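Local coordinates for protein minor fimbrium subunit Mfa5 (Porphyromonas gingivalis ATCC 33277, PDB 6TO1) that serves as an accessory subunit of the minor fimbriae, surface pili that mediate biofilm formation and adhesion to host cells and to other oral bacteria, at residues Lys534-Val540 / Gly635-Tyr641; Lys527-Ile533 / Ile628-Ala634; Val266-Ile271 / Pro291-Val297; Thr209-Lys214 / Ala343-Ala348. One frame throughout, in Å; residues are numbered along the deposited sequence. Where two conformers were deposited one is given.

In the fold
Two pairs of contacts lie at opposite ends of this elongated chain. Interactions 1 and 2, both buried, run on from each other along strand 530-539: interaction 1 is a regular parallel strand pair carried by backbone hydrogen bonds and aromatic rings, while interaction 2 is its less regular start, with one backbone bond and mostly apolar packing. They meet where Gly635 N approaches Val532 O at 2.9 Å. Interactions 3 and 4 belong to the von Willebrand factor A end, their centres about 22 Å apart, and interaction 3 is nested in the loop that interaction 4 closes. Interaction 4 is a buried helix pair around a glutamate; interaction 3 has a buried apolar centre but an exposed, water-bridged edge at His293.

Interaction 1 (Lys534-Val540 / Gly635-Tyr641); sequences KRHYVLV and GNAYFAY
His536 holds CG anti to its carbonyl carbon (chi1 -50°), as does Tyr638, which lays the two rings side by side on one face of the sheet as an offset stack. Their centroids are 4.5 Å apart and their planes nearly parallel, with Tyr638 CE1 over the histidine face. At the imidazole edge, NE2 donates to Asn636 OD1 at 2.6 Å, a nearly straight bond (170°) lying in the ring plane. That amide oxygen also accepts from a water that in turn accepts from Lys534 NZ, whose salt bridge goes to Asp476.

On the other face, Tyr537 CD1 approaches Tyr641 OH at 3.3 Å, a hydroxyl hydrogen-bonded to Asn600 O, and the Arg535 methylene chain runs along the edge of Phe639. Lys534, His536 and Val538 each bond through both N and O to the residues flanking their partner, the usual parallel pattern, as in His536 N to Ala637 O at 2.7 Å.

Strand 530-539 is flanked by strand 565-568, whose Asp567 takes a salt bridge from Arg535 and a hydrogen bond with Tyr537 OH; Arg535 also bonds Pro597 O, and Tyr537 Thr599. Strand 634-643 pairs with antiparallel strand 610-614, and Val596 of strand 592-596 touches Phe639.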
# COMPACT_ATOMS: atom_id res chain seq x y z
N LYS A 534 47.96 23.51 -3.15
CA LYS A 534 48.98 22.91 -3.98
C LYS A 534 50.10 23.93 -4.17
O LYS A 534 49.83 25.13 -4.33
CB LYS A 534 48.42 22.51 -5.33
CG LYS A 534 47.30 21.49 -5.23
CD LYS A 534 46.93 20.97 -6.61
CE LYS A 534 45.53 21.40 -7.02
NZ LYS A 534 45.09 20.65 -8.26
N ARG A 535 51.34 23.46 -4.10
CA ARG A 535 52.52 24.28 -4.38
C ARG A 535 53.14 23.80 -5.68
O ARG A 535 53.41 22.60 -5.85
CB ARG A 535 53.51 24.17 -3.22
CG ARG A 535 52.92 24.72 -1.92
CD ARG A 535 53.98 24.76 -0.80
NE ARG A 535 54.21 23.43 -0.26
CZ ARG A 535 54.80 23.18 0.90
NH1 ARG A 535 55.25 24.18 1.65
NH2 ARG A 535 54.92 21.93 1.32
N HIS A 536 53.33 24.72 -6.62
CA HIS A 536 53.91 24.42 -7.92
C HIS A 536 55.26 25.14 -8.03
O HIS A 536 55.44 26.21 -7.45
CB HIS A 536 53.02 24.87 -9.07
CG HIS A 536 51.60 24.42 -8.95
ND1 HIS A 536 51.13 23.28 -9.58
CD2 HIS A 536 50.54 24.96 -8.30
CE1 HIS A 536 49.84 23.14 -9.32
NE2 HIS A 536 49.46 24.14 -8.54
N TYR A 537 56.18 24.54 -8.78
CA TYR A 537 57.56 25.00 -8.88
C TYR A 537 57.91 25.13 -10.36
O TYR A 537 58.15 24.13 -11.04
CB TYR A 537 58.49 24.03 -8.15
CG TYR A 537 58.07 23.81 -6.71
CD1 TYR A 537 58.51 24.65 -5.71
CD2 TYR A 537 57.15 22.79 -6.36
CE1 TYR A 537 58.11 24.50 -4.43
CE2 TYR A 537 56.77 22.61 -5.05
CZ TYR A 537 57.25 23.47 -4.09
OH TYR A 537 56.89 23.36 -2.76
N VAL A 538 57.90 26.36 -10.85
CA VAL A 538 57.93 26.60 -12.29
C VAL A 538 59.05 27.56 -12.69
O VAL A 538 59.56 28.34 -11.90
CB VAL A 538 56.56 27.14 -12.79
CG1 VAL A 538 55.44 26.11 -12.51
CG2 VAL A 538 56.23 28.46 -12.15
N LEU A 539 59.33 27.54 -13.99
CA LEU A 539 60.48 28.20 -14.59
C LEU A 539 60.09 29.55 -15.16
O LEU A 539 59.08 29.68 -15.85
CB LEU A 539 61.04 27.30 -15.69
CG LEU A 539 62.26 27.80 -16.50
CD1 LEU A 539 63.42 27.92 -15.52
CD2 LEU A 539 62.62 26.89 -17.65
N VAL A 540 60.90 30.57 -14.84
CA VAL A 540 60.81 31.86 -15.52
C VAL A 540 62.17 32.17 -16.13
O VAL A 540 63.21 31.61 -15.74
CB VAL A 540 60.37 33.01 -14.60
CG1 VAL A 540 58.97 32.77 -14.06
CG2 VAL A 540 61.38 33.21 -13.47
N GLY A 635 43.48 25.90 -3.37
CA GLY A 635 44.42 26.96 -3.66
C GLY A 635 45.65 26.45 -4.39
O GLY A 635 46.01 25.27 -4.37
N ASN A 636 46.33 27.38 -5.08
CA ASN A 636 47.50 27.03 -5.88
C ASN A 636 48.54 28.13 -5.71
O ASN A 636 48.26 29.29 -6.01
CB ASN A 636 47.17 26.86 -7.37
CG ASN A 636 46.38 25.60 -7.65
OD1 ASN A 636 46.95 24.51 -7.83
ND2 ASN A 636 45.06 25.73 -7.68
N ALA A 637 49.71 27.77 -5.21
CA ALA A 637 50.86 28.66 -5.17
C ALA A 637 51.78 28.32 -6.33
O ALA A 637 52.02 27.13 -6.62
CB ALA A 637 51.63 28.52 -3.86
N TYR A 638 52.28 29.36 -6.99
CA TYR A 638 53.23 29.23 -8.10
C TYR A 638 54.54 29.88 -7.66
O TYR A 638 54.66 31.10 -7.65
CB TYR A 638 52.69 29.87 -9.36
CG TYR A 638 51.59 29.01 -9.93
CD1 TYR A 638 51.89 27.94 -10.74
CD2 TYR A 638 50.26 29.24 -9.60
CE1 TYR A 638 50.91 27.12 -11.26
CE2 TYR A 638 49.26 28.42 -10.12
CZ TYR A 638 49.61 27.36 -10.96
OH TYR A 638 48.66 26.50 -11.49
N PHE A 639 55.51 29.05 -7.29
CA PHE A 639 56.84 29.53 -6.95
C PHE A 639 57.70 29.51 -8.20
O PHE A 639 57.83 28.48 -8.84
CB PHE A 639 57.38 28.65 -5.82
CG PHE A 639 56.58 28.74 -4.56
CD1 PHE A 639 56.48 29.92 -3.87
CD2 PHE A 639 55.88 27.62 -4.07
CE1 PHE A 639 55.75 30.01 -2.70
CE2 PHE A 639 55.16 27.70 -2.90
CZ PHE A 639 55.08 28.89 -2.21
N ALA A 640 58.29 30.67 -8.53
CA ALA A 640 59.08 30.87 -9.73
C ALA A 640 60.56 30.69 -9.44
O ALA A 640 61.05 31.07 -8.37
CB ALA A 640 58.84 32.27 -10.30
N TYR A 641 61.26 30.10 -10.39
CA TYR A 641 62.69 29.86 -10.31
C TYR A 641 63.32 30.23 -11.64
O TYR A 641 62.74 29.95 -12.69
CB TYR A 641 63.01 28.38 -10.00
CG TYR A 641 62.47 27.97 -8.67
CD1 TYR A 641 63.29 27.79 -7.57
CD2 TYR A 641 61.11 27.73 -8.52
CE1 TYR A 641 62.77 27.45 -6.35
CE2 TYR A 641 60.59 27.39 -7.33
CZ TYR A 641 61.39 27.25 -6.24
OH TYR A 641 60.79 26.91 -5.06
O HOH W 1 45.97 22.78 -10.00

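Interaction 2 (Lys527-Ile533 / Ile628-Ala634); sequences KLGYGVI and ISWKKPA
This is a mainly apolar contact at the start of a parallel strand pair, where the turn between strands 624-628 and 634-643 folds against the beginning of strand 530-539. An ST motif shapes the turn: Ser629 OG accepts from Lys632 N at 3.0 Å. One backbone hydrogen bond crosses between the segments, Val532 N to Pro633 O at 2.8 Å, and next to it Val532 and Ala634 form a parallel bridge. Gly531 lies close against the proline carbonyl, its CA 3.1 Å from Pro633 O.

Leu528 CD2 packs on Pro633 CG at 3.6 Å, and the proline is backed by helix 475-480 through Leu475 and Ile478. Nearer the regular strands, Ile628 CG2 meets Ile533 CG1 at 4.0 Å, with Ile582 of strand 582-583 touching both isoleucines.

Trp630 has its indole in the crowded position between backbone N and carbonyl carbon (chi1 71°). NE1 donates to Glu589 and Phe498 meets the ring edge-to-face. The extended Lys527 chain lies over one face of the indole. Lys527 CG makes a CH-pi contact, 3.5 Å from the centroid of the six-membered ring and 7° off its normal.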
# COMPACT_ATOMS: atom_id res chain seq x y z
N LYS A 527 28.23 21.73 2.32
CA LYS A 527 29.45 22.55 2.24
C LYS A 527 30.67 21.67 2.52
O LYS A 527 30.65 20.82 3.42
CB LYS A 527 29.38 23.72 3.23
CG LYS A 527 28.25 24.69 2.93
CD LYS A 527 28.06 25.75 4.03
CE LYS A 527 26.83 26.60 3.73
NZ LYS A 527 26.51 27.59 4.78
N LEU A 528 31.72 21.87 1.73
CA LEU A 528 32.94 21.11 1.90
C LEU A 528 33.54 21.37 3.28
O LEU A 528 33.45 22.47 3.82
CB LEU A 528 33.96 21.49 0.81
CG LEU A 528 33.87 20.70 -0.49
CD1 LEU A 528 32.51 20.94 -1.10
CD2 LEU A 528 34.95 21.17 -1.42
N GLY A 529 34.15 20.33 3.85
CA GLY A 529 34.77 20.45 5.15
C GLY A 529 36.29 20.60 5.11
O GLY A 529 36.88 21.04 6.10
N TYR A 530 36.92 20.25 3.99
CA TYR A 530 38.38 20.28 3.85
C TYR A 530 38.81 20.75 2.47
O TYR A 530 38.29 20.29 1.46
CB TYR A 530 39.00 18.88 4.12
CG TYR A 530 38.69 18.40 5.51
CD1 TYR A 530 39.54 18.68 6.58
CD2 TYR A 530 37.49 17.74 5.78
CE1 TYR A 530 39.21 18.29 7.86
CE2 TYR A 530 37.16 17.35 7.04
CZ TYR A 530 38.02 17.62 8.08
OH TYR A 530 37.67 17.21 9.34
N GLY A 531 39.83 21.61 2.43
CA GLY A 531 40.42 22.04 1.19
C GLY A 531 41.88 21.61 1.09
O GLY A 531 42.38 20.85 1.93
N VAL A 532 42.52 22.06 0.01
CA VAL A 532 43.92 21.78 -0.22
C VAL A 532 44.62 23.03 -0.71
O VAL A 532 44.01 23.96 -1.23
CB VAL A 532 44.14 20.66 -1.25
CG1 VAL A 532 43.53 19.36 -0.78
CG2 VAL A 532 43.59 21.05 -2.62
N ILE A 533 45.95 23.05 -0.54
CA ILE A 533 46.80 24.08 -1.12
C ILE A 533 47.93 23.36 -1.84
O ILE A 533 48.70 22.63 -1.21
CB ILE A 533 47.32 25.07 -0.07
CG1 ILE A 533 46.15 25.93 0.40
CG2 ILE A 533 48.45 25.95 -0.65
CD1 ILE A 533 46.41 26.82 1.62
N ILE A 628 41.58 29.76 0.84
CA ILE A 628 40.63 28.71 0.46
C ILE A 628 39.35 28.87 1.26
O ILE A 628 39.31 29.51 2.32
CB ILE A 628 41.21 27.29 0.68
CG1 ILE A 628 41.70 27.12 2.12
CG2 ILE A 628 42.32 27.02 -0.32
CD1 ILE A 628 42.28 25.75 2.41
N SER A 629 38.27 28.28 0.73
CA SER A 629 36.98 28.28 1.41
C SER A 629 36.21 27.04 0.96
O SER A 629 36.63 26.32 0.06
CB SER A 629 36.15 29.51 1.07
OG SER A 629 35.70 29.44 -0.29
N TRP A 630 35.03 26.83 1.55
CA TRP A 630 34.19 25.72 1.11
C TRP A 630 33.70 25.89 -0.32
O TRP A 630 33.42 24.88 -0.98
CB TRP A 630 33.02 25.53 2.07
CG TRP A 630 31.95 26.54 2.06
CD1 TRP A 630 31.80 27.58 2.92
CD2 TRP A 630 30.80 26.55 1.21
NE1 TRP A 630 30.64 28.26 2.64
CE2 TRP A 630 30.01 27.65 1.59
CE3 TRP A 630 30.37 25.73 0.15
CZ2 TRP A 630 28.82 27.97 0.95
CZ3 TRP A 630 29.17 26.05 -0.49
CH2 TRP A 630 28.41 27.16 -0.08
N LYS A 631 33.62 27.11 -0.82
CA LYS A 631 33.24 27.32 -2.21
C LYS A 631 34.43 27.32 -3.17
O LYS A 631 34.25 27.08 -4.37
CB LYS A 631 32.49 28.64 -2.37
CG LYS A 631 31.24 28.75 -1.50
CD LYS A 631 30.54 30.09 -1.71
CE LYS A 631 29.44 30.01 -2.75
NZ LYS A 631 29.93 29.59 -4.08
N LYS A 632 35.63 27.61 -2.68
CA LYS A 632 36.83 27.65 -3.51
C LYS A 632 37.91 26.92 -2.73
O LYS A 632 38.74 27.54 -2.05
CB LYS A 632 37.22 29.10 -3.83
CG LYS A 632 36.21 29.82 -4.72
CD LYS A 632 36.06 29.14 -6.09
CE LYS A 632 35.00 29.85 -6.96
NZ LYS A 632 34.75 29.05 -8.20
N PRO A 633 37.92 25.59 -2.78
CA PRO A 633 38.66 24.81 -1.79
C PRO A 633 40.04 24.34 -2.22
O PRO A 633 40.65 23.58 -1.46
CB PRO A 633 37.74 23.60 -1.61
CG PRO A 633 37.30 23.33 -3.03
CD PRO A 633 36.98 24.74 -3.56
N ALA A 634 40.52 24.75 -3.40
CA ALA A 634 41.79 24.27 -3.94
C ALA A 634 42.65 25.47 -4.31
O ALA A 634 42.54 26.03 -5.40
CB ALA A 634 41.56 23.36 -5.16

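Interaction 3 (Val266-Ile271 / Pro291-Val297); sequences VIQGAI and PTHSSKV
Ile271 CD1 sits over the centre of the His293 imidazole in a CH-pi contact, 3.5 Å from the centroid and 7° off the normal, the two side chains crossing at about a right angle. Gln268 OE1 reaches the edge of the same ring, 3.2 Å from CE1 and in its plane. Deeper in, Ile267 does most of the packing. Its CG2 branch, anti to the backbone N, lies against Thr292 O at 3.5 Å, while the CG1 branch extends to Val297 CG1 at 3.8 Å. Ala270 CB fits against Pro291 CG, also at 3.5 Å.

Two waters join the segments where direct polar bonds are lacking. One receives a hydrogen bond from Gln268 NE2 and is bonded to His293 NE2; the other donates to both Ala270 O and Pro291 O.

The next shell fixes these groups. Residues Thr292 to Ser295 make a type I beta turn, tightened by Thr292 N donating to Ser295 OG (2.9 Å), itself also hydrogen-bonded to Pro334 O, and by an ST turn in which Thr292 OG1 accepts from Ser294 N. His293 ND1 is hydrogen-bonded to Glu255, and Gln268 NE2 to Asn272.

Helix 262-272 thus packs against the inner side of the turn that leads into strand 296-298, which lies between strands 252-253 and 336-338. Tyr277 of helix 274-277 touches Val266 and Ala270, and Tyr337 packs on Pro291.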
# COMPACT_ATOMS: atom_id res chain seq x y z
N VAL A 266 -38.37 -30.90 -1.32
CA VAL A 266 -39.56 -30.48 -0.61
C VAL A 266 -40.77 -31.25 -1.12
O VAL A 266 -41.69 -31.55 -0.35
CB VAL A 266 -39.77 -28.96 -0.71
CG1 VAL A 266 -40.34 -28.50 -2.03
CG2 VAL A 266 -40.69 -28.52 0.39
N ILE A 267 -40.79 -31.59 -2.40
CA ILE A 267 -41.92 -32.36 -2.93
C ILE A 267 -41.91 -33.76 -2.35
O ILE A 267 -42.92 -34.22 -1.81
CB ILE A 267 -41.88 -32.38 -4.47
CG1 ILE A 267 -42.23 -30.99 -5.01
CG2 ILE A 267 -42.86 -33.43 -5.03
CD1 ILE A 267 -42.01 -30.81 -6.52
N GLN A 268 -40.76 -34.44 -2.41
CA GLN A 268 -40.68 -35.77 -1.81
C GLN A 268 -40.97 -35.70 -0.32
O GLN A 268 -41.62 -36.59 0.22
CB GLN A 268 -39.31 -36.40 -2.04
CG GLN A 268 -39.20 -37.82 -1.53
CD GLN A 268 -40.03 -38.79 -2.37
OE1 GLN A 268 -39.70 -39.08 -3.51
NE2 GLN A 268 -41.13 -39.27 -1.80
N GLY A 269 -40.47 -34.66 0.36
CA GLY A 269 -40.69 -34.58 1.79
C GLY A 269 -42.15 -34.43 2.12
O GLY A 269 -42.67 -35.07 3.05
N ALA A 270 -42.86 -33.62 1.34
CA ALA A 270 -44.27 -33.40 1.58
C ALA A 270 -45.11 -34.59 1.17
O ALA A 270 -46.21 -34.76 1.70
CB ALA A 270 -44.75 -32.15 0.82
N ILE A 271 -44.63 -35.41 0.23
CA ILE A 271 -45.29 -36.69 -0.03
C ILE A 271 -45.14 -37.60 1.18
O ILE A 271 -46.11 -38.22 1.61
CB ILE A 271 -44.73 -37.34 -1.32
CG1 ILE A 271 -45.18 -36.57 -2.57
CG2 ILE A 271 -45.13 -38.84 -1.40
CD1 ILE A 271 -44.36 -36.89 -3.83
N PRO A 291 -49.57 -32.50 -2.01
CA PRO A 291 -48.77 -32.64 -3.23
C PRO A 291 -48.44 -34.08 -3.59
O PRO A 291 -48.42 -34.99 -2.76
CB PRO A 291 -47.48 -31.87 -2.92
CG PRO A 291 -47.42 -31.82 -1.44
CD PRO A 291 -48.82 -31.82 -0.94
N THR A 292 -48.20 -34.25 -4.88
CA THR A 292 -47.73 -35.49 -5.48
C THR A 292 -46.49 -35.18 -6.30
O THR A 292 -46.04 -34.03 -6.39
CB THR A 292 -48.81 -36.11 -6.39
OG1 THR A 292 -48.96 -35.28 -7.55
CG2 THR A 292 -50.12 -36.25 -5.65
N HIS A 293 -45.91 -36.22 -6.93
CA HIS A 293 -44.72 -35.98 -7.73
C HIS A 293 -44.96 -35.02 -8.89
O HIS A 293 -43.99 -34.46 -9.43
CB HIS A 293 -44.17 -37.31 -8.27
CG HIS A 293 -43.44 -38.12 -7.24
ND1 HIS A 293 -42.28 -37.68 -6.64
CD2 HIS A 293 -43.72 -39.32 -6.69
CE1 HIS A 293 -41.88 -38.57 -5.75
NE2 HIS A 293 -42.72 -39.59 -5.78
N SER A 294 -46.21 -34.82 -9.30
CA SER A 294 -46.52 -33.92 -10.40
C SER A 294 -46.84 -32.50 -9.96
O SER A 294 -47.05 -31.63 -10.80
CB SER A 294 -47.72 -34.48 -11.19
OG SER A 294 -47.37 -35.73 -11.75
N SER A 295 -46.85 -32.24 -8.66
CA SER A 295 -47.16 -30.90 -8.17
C SER A 295 -46.07 -29.89 -8.51
O SER A 295 -44.93 -30.23 -8.84
CB SER A 295 -47.36 -30.94 -6.66
OG SER A 295 -48.50 -31.70 -6.33
N LYS A 296 -46.42 -28.61 -8.39
CA LYS A 296 -45.56 -27.50 -8.77
C LYS A 296 -45.33 -26.64 -7.54
O LYS A 296 -46.24 -26.41 -6.75
CB LYS A 296 -46.19 -26.69 -9.90
CG LYS A 296 -46.64 -27.53 -11.12
CD LYS A 296 -45.47 -28.08 -11.91
CE LYS A 296 -45.97 -28.67 -13.25
NZ LYS A 296 -44.87 -29.26 -14.06
N VAL A 297 -44.09 -26.19 -7.38
CA VAL A 297 -43.71 -25.36 -6.25
C VAL A 297 -43.12 -24.06 -6.74
O VAL A 297 -42.68 -23.93 -7.89
CB VAL A 297 -42.72 -26.10 -5.31
CG1 VAL A 297 -43.37 -27.39 -4.80
CG2 VAL A 297 -41.39 -26.39 -6.00
O HOH W 2 -42.76 -41.22 -3.54
O HOH W 3 -48.54 -35.09 0.08

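Interaction 4 (Thr209-Lys214 / Ala343-Ala348); sequences TQGGLK and AAINEA
The Gln210 amide and the Glu347 carboxylate meet with their planes well away from parallel, their side chains crossing at about a right angle. Gln210 NE2 donates in its own amide plane to Glu347 OE1 at 2.9 Å, an almost straight bond (174°) that arrives on the anti side, 27° out of the carboxylate plane. The Lys214 chain passes Glu347 OE2, with CD at 3.4 Å, and Arg217 forms a salt bridge with the same oxygen. At the far end of the amide, Gln210 OE1 lies 3.7 Å from Ala343 CB and accepts from Tyr242 N, so both ends of the group are tied.

With Glu347 CG anti to the backbone N (chi1 -170°), that atom lies 3.8 Å from Leu213 CB, and a bend at chi2 turns the carboxylate toward Gln210 and Lys214. Thr209 and Leu213 pack on the alanines Ala344 and Ala348, Thr209 CG2 touching Ala344 CB at 3.7 Å. Helix 209-220 begins beside the magnesium site to which Ser135, Ser137 and Thr207 belong, as in von Willebrand factor A domains.

Glu347 is buried, but Tyr309 also hydrogen-bonds to OE1. Together with Arg217 and the nearby Lys214 ammonium, these partners would be expected to stabilise a charged carboxylate between the helices.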
# COMPACT_ATOMS: atom_id res chain seq x y z
N THR A 209 -37.50 -15.93 5.85
CA THR A 209 -36.10 -15.72 5.46
C THR A 209 -36.00 -14.70 4.32
O THR A 209 -35.11 -13.84 4.32
CB THR A 209 -35.49 -17.07 5.10
OG1 THR A 209 -35.64 -17.95 6.23
CG2 THR A 209 -34.01 -16.96 4.74
N GLN A 210 -36.92 -14.76 3.37
CA GLN A 210 -36.94 -13.74 2.33
C GLN A 210 -37.02 -12.35 2.96
O GLN A 210 -36.31 -11.43 2.55
CB GLN A 210 -38.11 -13.97 1.39
CG GLN A 210 -38.34 -12.79 0.48
CD GLN A 210 -39.39 -13.01 -0.57
OE1 GLN A 210 -40.42 -13.68 -0.33
NE2 GLN A 210 -39.15 -12.45 -1.77
N GLY A 211 -37.87 -12.19 3.98
CA GLY A 211 -38.02 -10.88 4.60
C GLY A 211 -36.76 -10.41 5.31
O GLY A 211 -36.39 -9.23 5.23
N GLY A 212 -36.08 -11.32 6.00
CA GLY A 212 -34.79 -10.98 6.57
C GLY A 212 -33.80 -10.53 5.52
O GLY A 212 -33.11 -9.53 5.68
N LEU A 213 -33.75 -11.25 4.40
CA LEU A 213 -32.82 -10.88 3.34
C LEU A 213 -33.22 -9.56 2.67
O LEU A 213 -32.36 -8.77 2.29
CB LEU A 213 -32.74 -12.00 2.31
CG LEU A 213 -32.08 -13.27 2.79
CD1 LEU A 213 -32.25 -14.40 1.80
CD2 LEU A 213 -30.57 -13.04 3.06
N LYS A 214 -34.53 -9.32 2.49
CA LYS A 214 -34.98 -8.07 1.92
C LYS A 214 -34.59 -6.88 2.80
O LYS A 214 -34.12 -5.86 2.30
CB LYS A 214 -36.50 -8.10 1.70
CG LYS A 214 -37.10 -6.76 1.31
CD LYS A 214 -36.59 -6.24 -0.02
CE LYS A 214 -37.21 -4.86 -0.36
NZ LYS A 214 -36.82 -4.38 -1.72
N ALA A 343 -38.20 -18.93 -2.42
CA ALA A 343 -38.34 -17.47 -2.41
C ALA A 343 -37.12 -16.79 -1.77
O ALA A 343 -36.71 -15.71 -2.20
CB ALA A 343 -39.61 -17.05 -1.68
N ALA A 344 -36.57 -17.40 -0.73
CA ALA A 344 -35.38 -16.84 -0.09
C ALA A 344 -34.15 -16.94 -0.99
O ALA A 344 -33.34 -16.01 -1.03
CB ALA A 344 -35.13 -17.54 1.23
N ILE A 345 -33.98 -18.06 -1.69
CA ILE A 345 -32.91 -18.14 -2.68
C ILE A 345 -33.09 -17.03 -3.72
O ILE A 345 -32.13 -16.37 -4.14
CB ILE A 345 -32.86 -19.53 -3.34
CG1 ILE A 345 -32.59 -20.63 -2.30
CG2 ILE A 345 -31.83 -19.49 -4.45
CD1 ILE A 345 -32.91 -22.02 -2.78
N ASN A 346 -34.35 -16.80 -4.14
CA ASN A 346 -34.69 -15.77 -5.13
C ASN A 346 -34.29 -14.40 -4.63
O ASN A 346 -33.70 -13.59 -5.37
CB ASN A 346 -36.21 -15.86 -5.38
CG ASN A 346 -36.64 -15.39 -6.76
OD1 ASN A 346 -37.68 -15.85 -7.26
ND2 ASN A 346 -35.94 -14.45 -7.32
N GLU A 347 -34.60 -14.10 -3.36
CA GLU A 347 -34.28 -12.82 -2.77
C GLU A 347 -32.77 -12.63 -2.66
O GLU A 347 -32.24 -11.54 -2.92
CB GLU A 347 -34.93 -12.73 -1.40
CG GLU A 347 -34.86 -11.36 -0.78
CD GLU A 347 -35.75 -10.36 -1.48
OE1 GLU A 347 -36.77 -10.77 -2.07
OE2 GLU A 347 -35.43 -9.15 -1.45
N ALA A 348 -32.06 -13.70 -2.30
CA ALA A 348 -30.61 -13.61 -2.27
C ALA A 348 -30.05 -13.33 -3.65
O ALA A 348 -29.02 -12.68 -3.76
CB ALA A 348 -30.01 -14.89 -1.70